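Local coordinates for Dna-binding protein RAP1 (Saccharomyces cerevisiae, PDB 4BJT) that binds DNA as a repressor and activator of transcription and, through its C-terminal domain, binds the telomere protein Rif1, at residues D62-P70 and F82-F91; P159-L170 and K184-K194. One frame throughout, in Å; residues are numbered along the deposited sequence.

Interaction 1 of 2, residues D62-P70 and F82-F91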
loop_
_atom_site.group_PDB
_atom_site.type_symbol
_atom_site.label_atom_id
_atom_site.label_comp_id
_atom_site.label_asym_id
_atom_site.label_seq_id
_atom_site.Cartn_x
_atom_site.Cartn_y
_atom_site.Cartn_z
ATOM N N ASP C 62 8.585 13.902 3.447
ATOM C CA ASP C 62 9.187 14.731 2.389
ATOM C C ASP C 62 9.947 13.822 1.421
ATOM O O ASP C 62 10.917 13.179 1.805
ATOM C CB ASP C 62 10.122 15.764 3.003
ATOM C CG ASP C 62 10.788 16.701 2.015
ATOM O OD1 ASP C 62 10.668 16.467 0.803
ATOM O OD2 ASP C 62 11.392 17.708 2.459
ATOM N N PRO C 63 9.499 13.680 0.159
ATOM C CA PRO C 63 10.201 12.766 -0.754
ATOM C C PRO C 63 11.628 13.193 -1.076
ATOM O O PRO C 63 12.440 12.335 -1.397
ATOM C CB PRO C 63 9.324 12.802 -2.012
ATOM C CG PRO C 63 8.715 14.158 -1.980
ATOM C CD PRO C 63 8.417 14.400 -0.536
ATOM N N ASP C 64 11.954 14.472 -0.896
ATOM C CA ASP C 64 13.315 14.955 -1.181
ATOM C C ASP C 64 14.333 14.461 -0.165
ATOM O O ASP C 64 15.524 14.495 -0.456
ATOM C CB ASP C 64 13.339 16.474 -1.217
ATOM C CG ASP C 64 12.298 17.043 -2.149
ATOM O OD1 ASP C 64 12.096 16.452 -3.251
ATOM O OD2 ASP C 64 11.555 17.933 -1.714
ATOM N N THR C 65 13.863 13.961 0.989
ATOM C CA THR C 65 14.709 13.384 2.032
ATOM C C THR C 65 15.034 11.932 1.723
ATOM O O THR C 65 15.780 11.322 2.476
ATOM C CB THR C 65 14.044 13.463 3.421
ATOM O OG1 THR C 65 12.904 12.600 3.521
ATOM C CG2 THR C 65 13.698 14.868 3.822
ATOM N N ILE C 66 14.466 11.368 0.630
ATOM C CA ILE C 66 14.666 9.973 0.259
ATOM C C ILE C 66 15.535 9.921 -0.989
ATOM O O ILE C 66 15.054 10.192 -2.090
ATOM C CB ILE C 66 13.302 9.295 0.018
ATOM C CG1 ILE C 66 12.410 9.341 1.289
ATOM C CG2 ILE C 66 13.509 7.827 -0.424
ATOM C CD1 ILE C 66 10.995 8.893 1.098
ATOM N N SER C 67 16.804 9.533 -0.841
ATOM C CA SER C 67 17.731 9.427 -1.952
ATOM C C SER C 67 17.194 8.362 -2.921
ATOM O O SER C 67 16.665 7.338 -2.478
ATOM C CB SER C 67 19.120 9.039 -1.434
ATOM O OG SER C 67 20.051 8.963 -2.495
ATOM N N PHE C 68 17.278 8.640 -4.221
ATOM C CA PHE C 68 16.719 7.782 -5.263
ATOM C C PHE C 68 17.789 7.156 -6.151
ATOM O O PHE C 68 18.708 7.849 -6.621
ATOM C CB PHE C 68 15.746 8.597 -6.132
ATOM C CG PHE C 68 14.848 7.735 -6.991
ATOM C CD1 PHE C 68 13.661 7.241 -6.495
ATOM C CD2 PHE C 68 15.239 7.352 -8.259
ATOM C CE1 PHE C 68 12.875 6.365 -7.249
ATOM C CE2 PHE C 68 14.444 6.492 -9.021
ATOM C CZ PHE C 68 13.269 6.025 -8.521
ATOM N N PRO C 69 17.680 5.852 -6.441
ATOM C CA PRO C 69 16.672 4.912 -5.941
ATOM C C PRO C 69 16.990 4.477 -4.525
ATOM O O PRO C 69 18.172 4.314 -4.154
ATOM C CB PRO C 69 16.785 3.725 -6.898
ATOM C CG PRO C 69 18.235 3.720 -7.280
ATOM C CD PRO C 69 18.660 5.175 -7.314
ATOM N N PRO C 70 15.947 4.216 -3.727
ATOM C CA PRO C 70 16.197 3.768 -2.366
ATOM C C PRO C 70 16.760 2.360 -2.332
ATOM O O PRO C 70 16.458 1.581 -3.222
ATOM C CB PRO C 70 14.822 3.822 -1.694
ATOM C CG PRO C 70 13.868 4.004 -2.713
ATOM C CD PRO C 70 14.506 4.397 -3.998
ATOM N N PHE C 82 11.309 2.202 -13.607
ATOM C CA PHE C 82 11.318 2.831 -12.282
ATOM C C PHE C 82 12.648 3.519 -12.027
ATOM O O PHE C 82 12.707 4.633 -11.508
ATOM C CB PHE C 82 11.068 1.760 -11.207
ATOM C CG PHE C 82 11.338 2.257 -9.807
ATOM C CD1 PHE C 82 10.367 2.949 -9.102
ATOM C CD2 PHE C 82 12.539 1.978 -9.171
ATOM C CE1 PHE C 82 10.588 3.360 -7.793
ATOM C CE2 PHE C 82 12.770 2.406 -7.863
ATOM C CZ PHE C 82 11.780 3.089 -7.175
ATOM N N PHE C 83 13.731 2.840 -12.377
ATOM C CA PHE C 83 15.073 3.383 -12.111
ATOM C C PHE C 83 15.425 4.590 -12.982
ATOM O O PHE C 83 16.448 5.233 -12.736
ATOM C CB PHE C 83 16.092 2.265 -12.231
ATOM C CG PHE C 83 15.882 1.202 -11.180
ATOM C CD1 PHE C 83 16.317 1.389 -9.889
ATOM C CD2 PHE C 83 15.192 0.032 -11.476
ATOM C CE1 PHE C 83 16.065 0.431 -8.899
ATOM C CE2 PHE C 83 14.926 -0.921 -10.490
ATOM C CZ PHE C 83 15.368 -0.716 -9.200
ATOM N N HIS C 84 14.616 4.877 -14.007
ATOM C CA HIS C 84 14.799 6.048 -14.853
ATOM C C HIS C 84 14.138 7.303 -14.300
ATOM O O HIS C 84 14.400 8.385 -14.818
ATOM C CB HIS C 84 14.372 5.770 -16.279
ATOM C CG HIS C 84 15.400 4.932 -16.974
ATOM N ND1 HIS C 84 15.273 3.568 -17.063
ATOM C CD2 HIS C 84 16.589 5.293 -17.505
ATOM C CE1 HIS C 84 16.345 3.140 -17.713
ATOM N NE2 HIS C 84 17.194 4.131 -17.945
ATOM N N PHE C 85 13.348 7.198 -13.213
ATOM C CA PHE C 85 12.858 8.421 -12.556
ATOM C C PHE C 85 14.057 9.155 -11.988
ATOM O O PHE C 85 15.051 8.550 -11.613
ATOM C CB PHE C 85 11.868 8.113 -11.444
ATOM C CG PHE C 85 10.517 7.717 -11.975
ATOM C CD1 PHE C 85 9.710 8.641 -12.623
ATOM C CD2 PHE C 85 10.019 6.455 -11.762
ATOM C CE1 PHE C 85 8.479 8.259 -13.157
ATOM C CE2 PHE C 85 8.786 6.076 -12.281
ATOM C CZ PHE C 85 8.009 6.980 -12.960
ATOM N N GLY C 86 13.980 10.488 -11.964
ATOM C CA GLY C 86 15.099 11.300 -11.520
ATOM C C GLY C 86 15.168 11.573 -10.038
ATOM O O GLY C 86 16.178 12.095 -9.539
ATOM N N SER C 87 14.088 11.257 -9.326
ATOM C CA SER C 87 13.982 11.532 -7.904
ATOM C C SER C 87 12.790 10.779 -7.341
ATOM O O SER C 87 11.872 10.378 -8.076
ATOM C CB SER C 87 13.782 13.037 -7.690
ATOM O OG SER C 87 12.562 13.482 -8.275
ATOM N N THR C 88 12.745 10.674 -6.022
ATOM C CA THR C 88 11.601 10.053 -5.360
ATOM C C THR C 88 10.338 10.857 -5.650
ATOM O O THR C 88 9.287 10.282 -5.915
ATOM C CB THR C 88 11.853 9.914 -3.855
ATOM O OG1 THR C 88 13.015 9.121 -3.703
ATOM C CG2 THR C 88 10.671 9.283 -3.119
ATOM N N ARG C 89 10.448 12.196 -5.632
ATOM C CA ARG C 89 9.299 13.052 -5.899
ATOM C C ARG C 89 8.717 12.764 -7.295
ATOM O O ARG C 89 7.500 12.722 -7.448
ATOM C CB ARG C 89 9.684 14.529 -5.744
ATOM C CG ARG C 89 8.523 15.480 -5.937
ATOM C CD ARG C 89 8.964 16.903 -5.760
ATOM N NE ARG C 89 9.276 17.235 -4.366
ATOM C CZ ARG C 89 8.385 17.622 -3.444
ATOM N NH1 ARG C 89 7.099 17.700 -3.742
ATOM N NH2 ARG C 89 8.780 17.913 -2.214
ATOM N N GLN C 90 9.567 12.577 -8.299
ATOM C CA GLN C 90 9.081 12.334 -9.652
ATOM C C GLN C 90 8.287 11.030 -9.707
ATOM O O GLN C 90 7.209 10.974 -10.315
ATOM C CB GLN C 90 10.207 12.348 -10.669
ATOM C CG GLN C 90 9.662 12.391 -12.094
ATOM C CD GLN C 90 10.770 12.525 -13.102
ATOM O OE1 GLN C 90 11.738 11.788 -13.048
ATOM N NE2 GLN C 90 10.718 13.545 -13.965
ATOM N N PHE C 91 8.802 9.977 -9.057
ATOM C CA PHE C 91 8.089 8.702 -8.974
ATOM C C PHE C 91 6.748 8.885 -8.275
ATOM O O PHE C 91 5.717 8.435 -8.773
ATOM C CB PHE C 91 8.935 7.652 -8.239
ATOM C CG PHE C 91 8.164 6.431 -7.783
ATOM C CD1 PHE C 91 7.798 5.437 -8.686
ATOM C CD2 PHE C 91 7.797 6.283 -6.466
ATOM C CE1 PHE C 91 7.068 4.325 -8.267
ATOM C CE2 PHE C 91 7.044 5.187 -6.054
ATOM C CZ PHE C 91 6.728 4.187 -6.951
HETATM O O HOH W 1 12.562 13.562 -4.382
HETATM O O HOH W 2 14.910 11.838 -4.364
#

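Interaction 2 of 2, residues P159-L170 and K184-K194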
loop_
_atom_site.group_PDB
_atom_site.type_symbol
_atom_site.label_atom_id
_atom_site.label_comp_id
_atom_site.label_asym_id
_atom_site.label_seq_id
_atom_site.Cartn_x
_atom_site.Cartn_y
_atom_site.Cartn_z
ATOM N N PRO C 159 -0.572 2.704 9.710
ATOM C CA PRO C 159 -2.036 2.574 9.559
ATOM C C PRO C 159 -2.453 2.349 8.103
ATOM O O PRO C 159 -1.984 3.038 7.180
ATOM C CB PRO C 159 -2.548 3.924 10.080
ATOM C CG PRO C 159 -1.528 4.344 11.072
ATOM C CD PRO C 159 -0.229 3.963 10.395
ATOM N N GLY C 160 -3.311 1.374 7.888
ATOM C CA GLY C 160 -3.793 1.018 6.559
ATOM C C GLY C 160 -2.997 -0.054 5.848
ATOM O O GLY C 160 -3.447 -0.566 4.824
ATOM N N ILE C 161 -1.806 -0.402 6.355
ATOM C CA ILE C 161 -0.962 -1.413 5.727
ATOM C C ILE C 161 -0.979 -2.633 6.599
ATOM O O ILE C 161 -0.382 -2.648 7.673
ATOM C CB ILE C 161 0.482 -0.853 5.526
ATOM C CG1 ILE C 161 0.427 0.460 4.723
ATOM C CG2 ILE C 161 1.390 -1.919 4.882
ATOM C CD1 ILE C 161 1.752 1.048 4.356
ATOM N N TRP C 162 -1.731 -3.656 6.167
ATOM C CA TRP C 162 -1.888 -4.868 6.943
ATOM C C TRP C 162 -0.708 -5.806 6.767
ATOM O O TRP C 162 -0.467 -6.300 5.672
ATOM C CB TRP C 162 -3.187 -5.589 6.548
ATOM C CG TRP C 162 -4.405 -4.868 7.007
ATOM C CD1 TRP C 162 -5.052 -3.849 6.379
ATOM C CD2 TRP C 162 -5.143 -5.135 8.202
ATOM N NE1 TRP C 162 -6.127 -3.438 7.130
ATOM C CE2 TRP C 162 -6.204 -4.209 8.260
ATOM C CE3 TRP C 162 -5.017 -6.082 9.219
ATOM C CZ2 TRP C 162 -7.128 -4.194 9.309
ATOM C CZ3 TRP C 162 -5.950 -6.090 10.230
ATOM C CH2 TRP C 162 -6.957 -5.117 10.300
ATOM N N THR C 163 -0.029 -6.120 7.850
ATOM C CA THR C 163 1.063 -7.082 7.822
ATOM C C THR C 163 0.548 -8.492 8.144
ATOM O O THR C 163 -0.576 -8.684 8.622
ATOM C CB THR C 163 2.117 -6.687 8.838
ATOM O OG1 THR C 163 1.515 -6.748 10.128
ATOM C CG2 THR C 163 2.677 -5.300 8.579
ATOM N N HIS C 164 1.427 -9.482 7.962
ATOM C CA HIS C 164 1.097 -10.860 8.327
ATOM C C HIS C 164 0.734 -10.947 9.804
ATOM O O HIS C 164 -0.271 -11.561 10.159
ATOM C CB HIS C 164 2.280 -11.783 8.005
ATOM C CG HIS C 164 2.071 -13.189 8.481
ATOM N ND1 HIS C 164 1.290 -14.085 7.767
ATOM C CD2 HIS C 164 2.503 -13.790 9.614
ATOM C CE1 HIS C 164 1.288 -15.208 8.477
ATOM N NE2 HIS C 164 2.012 -15.080 9.591
ATOM N N ASP C 165 1.520 -10.283 10.673
ATOM C CA ASP C 165 1.243 -10.264 12.108
ATOM C C ASP C 165 -0.116 -9.649 12.425
ATOM O O ASP C 165 -0.805 -10.114 13.319
ATOM C CB ASP C 165 2.353 -9.507 12.862
ATOM C CG ASP C 165 3.672 -10.261 12.951
ATOM O OD1 ASP C 165 3.693 -11.477 12.610
ATOM O OD2 ASP C 165 4.674 -9.653 13.403
ATOM N N ASP C 166 -0.491 -8.587 11.704
ATOM C CA ASP C 166 -1.786 -7.949 11.908
ATOM C C ASP C 166 -2.911 -8.922 11.565
ATOM O O ASP C 166 -3.895 -8.989 12.290
ATOM C CB ASP C 166 -1.950 -6.698 11.029
ATOM C CG ASP C 166 -1.082 -5.523 11.382
ATOM O OD1 ASP C 166 -0.583 -5.476 12.514
ATOM O OD2 ASP C 166 -0.946 -4.593 10.524
ATOM N N ASP C 167 -2.780 -9.641 10.442
ATOM C CA ASP C 167 -3.812 -10.606 10.038
ATOM C C ASP C 167 -3.927 -11.757 11.043
ATOM O O ASP C 167 -5.033 -12.192 11.333
ATOM C CB ASP C 167 -3.569 -11.111 8.619
ATOM C CG ASP C 167 -3.882 -10.090 7.541
ATOM O OD1 ASP C 167 -4.706 -9.184 7.797
ATOM O OD2 ASP C 167 -3.336 -10.229 6.399
ATOM N N GLU C 168 -2.815 -12.170 11.641
ATOM C CA GLU C 168 -2.840 -13.194 12.683
ATOM C C GLU C 168 -3.522 -12.657 13.952
ATOM O O GLU C 168 -4.342 -13.366 14.555
ATOM C CB GLU C 168 -1.415 -13.700 12.965
ATOM C CG GLU C 168 -0.835 -14.500 11.812
ATOM C CD GLU C 168 -1.557 -15.794 11.464
ATOM O OE1 GLU C 168 -2.192 -16.395 12.361
ATOM O OE2 GLU C 168 -1.491 -16.205 10.283
ATOM N N SER C 169 -3.267 -11.388 14.318
ATOM C CA SER C 169 -3.949 -10.776 15.460
ATOM C C SER C 169 -5.451 -10.712 15.228
ATOM O O SER C 169 -6.235 -10.971 16.160
ATOM C CB SER C 169 -3.425 -9.361 15.720
ATOM O OG SER C 169 -2.100 -9.398 16.221
ATOM N N LEU C 170 -5.861 -10.413 13.989
ATOM C CA LEU C 170 -7.276 -10.316 13.650
ATOM C C LEU C 170 -7.997 -11.648 13.894
ATOM O O LEU C 170 -9.083 -11.659 14.453
ATOM C CB LEU C 170 -7.422 -9.874 12.180
ATOM C CG LEU C 170 -8.842 -9.613 11.700
ATOM C CD1 LEU C 170 -9.522 -8.555 12.573
ATOM C CD2 LEU C 170 -8.841 -9.203 10.251
ATOM N N LYS C 184 -4.078 0.714 15.669
ATOM C CA LYS C 184 -3.294 0.905 14.464
ATOM C C LYS C 184 -4.130 1.284 13.261
ATOM O O LYS C 184 -3.823 2.254 12.575
ATOM C CB LYS C 184 -2.476 -0.365 14.170
ATOM C CG LYS C 184 -1.630 -0.296 12.914
ATOM C CD LYS C 184 -0.855 -1.584 12.704
ATOM C CE LYS C 184 0.113 -1.427 11.558
ATOM N NZ LYS C 184 0.867 -2.685 11.297
ATOM N N HIS C 185 -5.143 0.470 12.950
ATOM C CA HIS C 185 -5.919 0.609 11.714
ATOM C C HIS C 185 -7.281 1.270 11.841
ATOM O O HIS C 185 -7.806 1.732 10.833
ATOM C CB HIS C 185 -6.100 -0.775 11.096
ATOM C CG HIS C 185 -4.819 -1.402 10.641
ATOM N ND1 HIS C 185 -3.993 -0.769 9.731
ATOM C CD2 HIS C 185 -4.279 -2.599 10.959
ATOM C CE1 HIS C 185 -2.963 -1.586 9.559
ATOM N NE2 HIS C 185 -3.123 -2.713 10.251
ATOM N N GLY C 186 -7.862 1.226 13.031
ATOM C CA GLY C 186 -9.208 1.697 13.292
ATOM C C GLY C 186 -10.253 0.619 13.083
ATOM O O GLY C 186 -10.004 -0.419 12.457
ATOM N N THR C 187 -11.445 0.886 13.612
ATOM C CA THR C 187 -12.557 -0.045 13.534
ATOM C C THR C 187 -13.037 -0.300 12.118
ATOM O O THR C 187 -13.308 -1.451 11.764
ATOM C CB THR C 187 -13.728 0.500 14.352
ATOM O OG1 THR C 187 -13.230 0.930 15.618
ATOM C CG2 THR C 187 -14.825 -0.521 14.531
ATOM N N GLY C 188 -13.171 0.763 11.337
ATOM C CA GLY C 188 -13.654 0.649 9.964
ATOM C C GLY C 188 -12.793 -0.265 9.128
ATOM O O GLY C 188 -13.294 -1.156 8.436
ATOM N N ARG C 189 -11.467 -0.071 9.200
ATOM C CA ARG C 189 -10.548 -0.954 8.456
ATOM C C ARG C 189 -10.588 -2.383 8.981
ATOM O O ARG C 189 -10.481 -3.333 8.194
ATOM C CB ARG C 189 -9.101 -0.453 8.542
ATOM C CG ARG C 189 -8.867 0.847 7.818
ATOM C CD ARG C 189 -7.398 1.012 7.523
ATOM N NE ARG C 189 -7.076 2.280 6.873
ATOM C CZ ARG C 189 -6.643 3.388 7.490
ATOM N NH1 ARG C 189 -6.492 3.413 8.817
ATOM N NH2 ARG C 189 -6.346 4.475 6.782
ATOM N N MET C 190 -10.682 -2.538 10.305
ATOM C CA MET C 190 -10.751 -3.869 10.905
ATOM C C MET C 190 -11.992 -4.623 10.428
ATOM O O MET C 190 -11.876 -5.788 10.027
ATOM C CB MET C 190 -10.659 -3.845 12.416
ATOM C CG MET C 190 -10.664 -5.245 12.964
ATOM S SD MET C 190 -10.498 -5.382 14.717
ATOM C CE MET C 190 -12.148 -4.810 15.245
ATOM N N GLU C 191 -13.133 -3.938 10.359
ATOM C CA GLU C 191 -14.359 -4.567 9.873
ATOM C C GLU C 191 -14.214 -4.935 8.389
ATOM O O GLU C 191 -14.642 -6.031 7.988
ATOM C CB GLU C 191 -15.572 -3.677 10.108
ATOM C CG GLU C 191 -15.920 -3.547 11.578
ATOM C CD GLU C 191 -16.263 -4.824 12.330
ATOM O OE1 GLU C 191 -16.663 -5.819 11.682
ATOM O OE2 GLU C 191 -16.134 -4.823 13.577
ATOM N N MET C 192 -13.593 -4.055 7.573
ATOM C CA MET C 192 -13.399 -4.390 6.164
ATOM C C MET C 192 -12.509 -5.637 6.028
ATOM O O MET C 192 -12.799 -6.533 5.218
ATOM C CB MET C 192 -12.789 -3.236 5.372
ATOM C CG MET C 192 -12.695 -3.574 3.890
ATOM S SD MET C 192 -12.028 -2.261 2.869
ATOM C CE MET C 192 -13.483 -1.369 2.540
ATOM N N ARG C 193 -11.430 -5.695 6.812
ATOM C CA ARG C 193 -10.488 -6.817 6.756
ATOM C C ARG C 193 -11.177 -8.144 7.128
ATOM O O ARG C 193 -10.981 -9.187 6.472
ATOM C CB ARG C 193 -9.279 -6.543 7.678
ATOM C CG ARG C 193 -8.070 -7.415 7.357
ATOM C CD ARG C 193 -7.340 -6.916 6.124
ATOM N NE ARG C 193 -6.129 -7.673 5.820
ATOM C CZ ARG C 193 -5.495 -7.631 4.649
ATOM N NH1 ARG C 193 -5.917 -6.817 3.683
ATOM N NH2 ARG C 193 -4.423 -8.397 4.434
ATOM N N LYS C 194 -12.021 -8.097 8.135
ATOM C CA LYS C 194 -12.822 -9.263 8.533
ATOM C C LYS C 194 -13.736 -9.718 7.411
ATOM O O LYS C 194 -13.840 -10.936 7.166
ATOM C CB LYS C 194 -13.667 -8.947 9.772
ATOM C CG LYS C 194 -12.856 -8.823 11.029
ATOM C CD LYS C 194 -13.783 -8.720 12.257
ATOM C CE LYS C 194 -13.002 -8.678 13.538
ATOM N NZ LYS C 194 -13.852 -8.301 14.703
HETATM O O HOH W 3 2.042 -1.706 8.749
HETATM O O HOH W 4 -8.729 -2.883 5.952
#

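Interaction 1 of 2, residues D62-P70 and F82-F91
The N-terminal end of helix 88-99, with S87 at its N-cap, receives the loop 62-70 through T88, R89 and the ring of F68. T88 OG1 donates to I66 O at 2.8 Å, reaching it from above the carbonyl plane, and a water bridges the same carbonyl to T88 N. A second water, accepting from R89 N and donating to D64 OD1, ties the next amide of the helix's first turn to the loop. S87 OG caps that turn by accepting from Q90 N. On the solvent side R89 grips D64 side-on: NE meets OD1 at 3.1 Å and NH2 meets OD2 at 2.8 Å, both oxygens lying in the guanidinium plane. P63 CG rests over one face of this guanidinium, and D62 OD1 adds a long ion pair to R89 NH2. That same oxygen accepts from D64 N, which meets it from above the carboxylate plane, an Asx turn at the start of the short 3-10 segment 63-65. In this all-helical domain the loop thus packs across the corner between helices 80-83 and 88-99, with F68 as its aromatic contact. Its CG stands anti to the backbone N (chi1 -165°), which sends the ring in among F82, F85 and T88. F68 CE1 comes within 3.5 Å of F82 CZ, the two planes inclined at 51°, while F82 O lies at the ring's edge, 3.3 Å from F68 CZ. Without this ring, as with an alanine here, a gap would probably open between F82 and F85 CB, and the F82 face would lose its cover from the loop. Beyond F68, P69, preceded by a cis peptide bond, sets its CB at the edge of the F83 ring, and F148 of helix 140-150 backs I66, P70 and F82.

Interaction 2 of 2, residues P159-L170 and K184-K194
A capping box formed by T163 and D166 starts helix 164-171, and its aspartate also anchors the end of helix 175-185 in the Rap1 C-terminal domain. D166 OD2 takes three donors: K184 NZ on the syn lone pair at 2.7 Å, H185 NE2 from above the carboxylate plane at 2.9 Å, and T163 N. Three donors on one oxygen would favour the ionised carboxylate. The other imidazole nitrogen, H185 ND1, accepts from G160 N in the ring plane, and bonds to both ring nitrogens fix the rotation of the imidazole. W162 lies between H185 and R193. On one face its five-membered ring stacks on the imidazole, centroids 4.1 Å apart; over the opposite face comes the side chain of R193, and R193 CD sits 3.5 Å from the centroid of the W162 five-membered ring as a CH-pi contact. A bend at chi2 (77°) lays the R193 guanidinium flat on W162, and R193 NH1 continues to T131 O. Helices 164-170 and 187-194 cross at -81°, with L170 packed on M190 and R193. One turn before L170, the D167 carboxylate meets the edge of the R193 guanidinium, the two planes 13° apart, OD1 to R193 NE and OD2 to R193 NH2, each 2.9 Å.

Interactions 1 and 2 follow one another along the chain and lie on opposite sides of its centre, with centres 29 Å apart and nearest atoms about 12 Å apart, so they do not touch. Helix 140-150 runs between them: F148 packs against residues of 62-70 and 82-91, whereas R142 and Y143 contact P159, I161 and R189 of interaction 2. R189 also forms a salt bridge with E55, from the N-terminal part of the chain that leads into the loop of interaction 1. The bound peptide reaches the 184-194 segment, where M192, which does not touch 159-170, packs on one of its aromatic side chains.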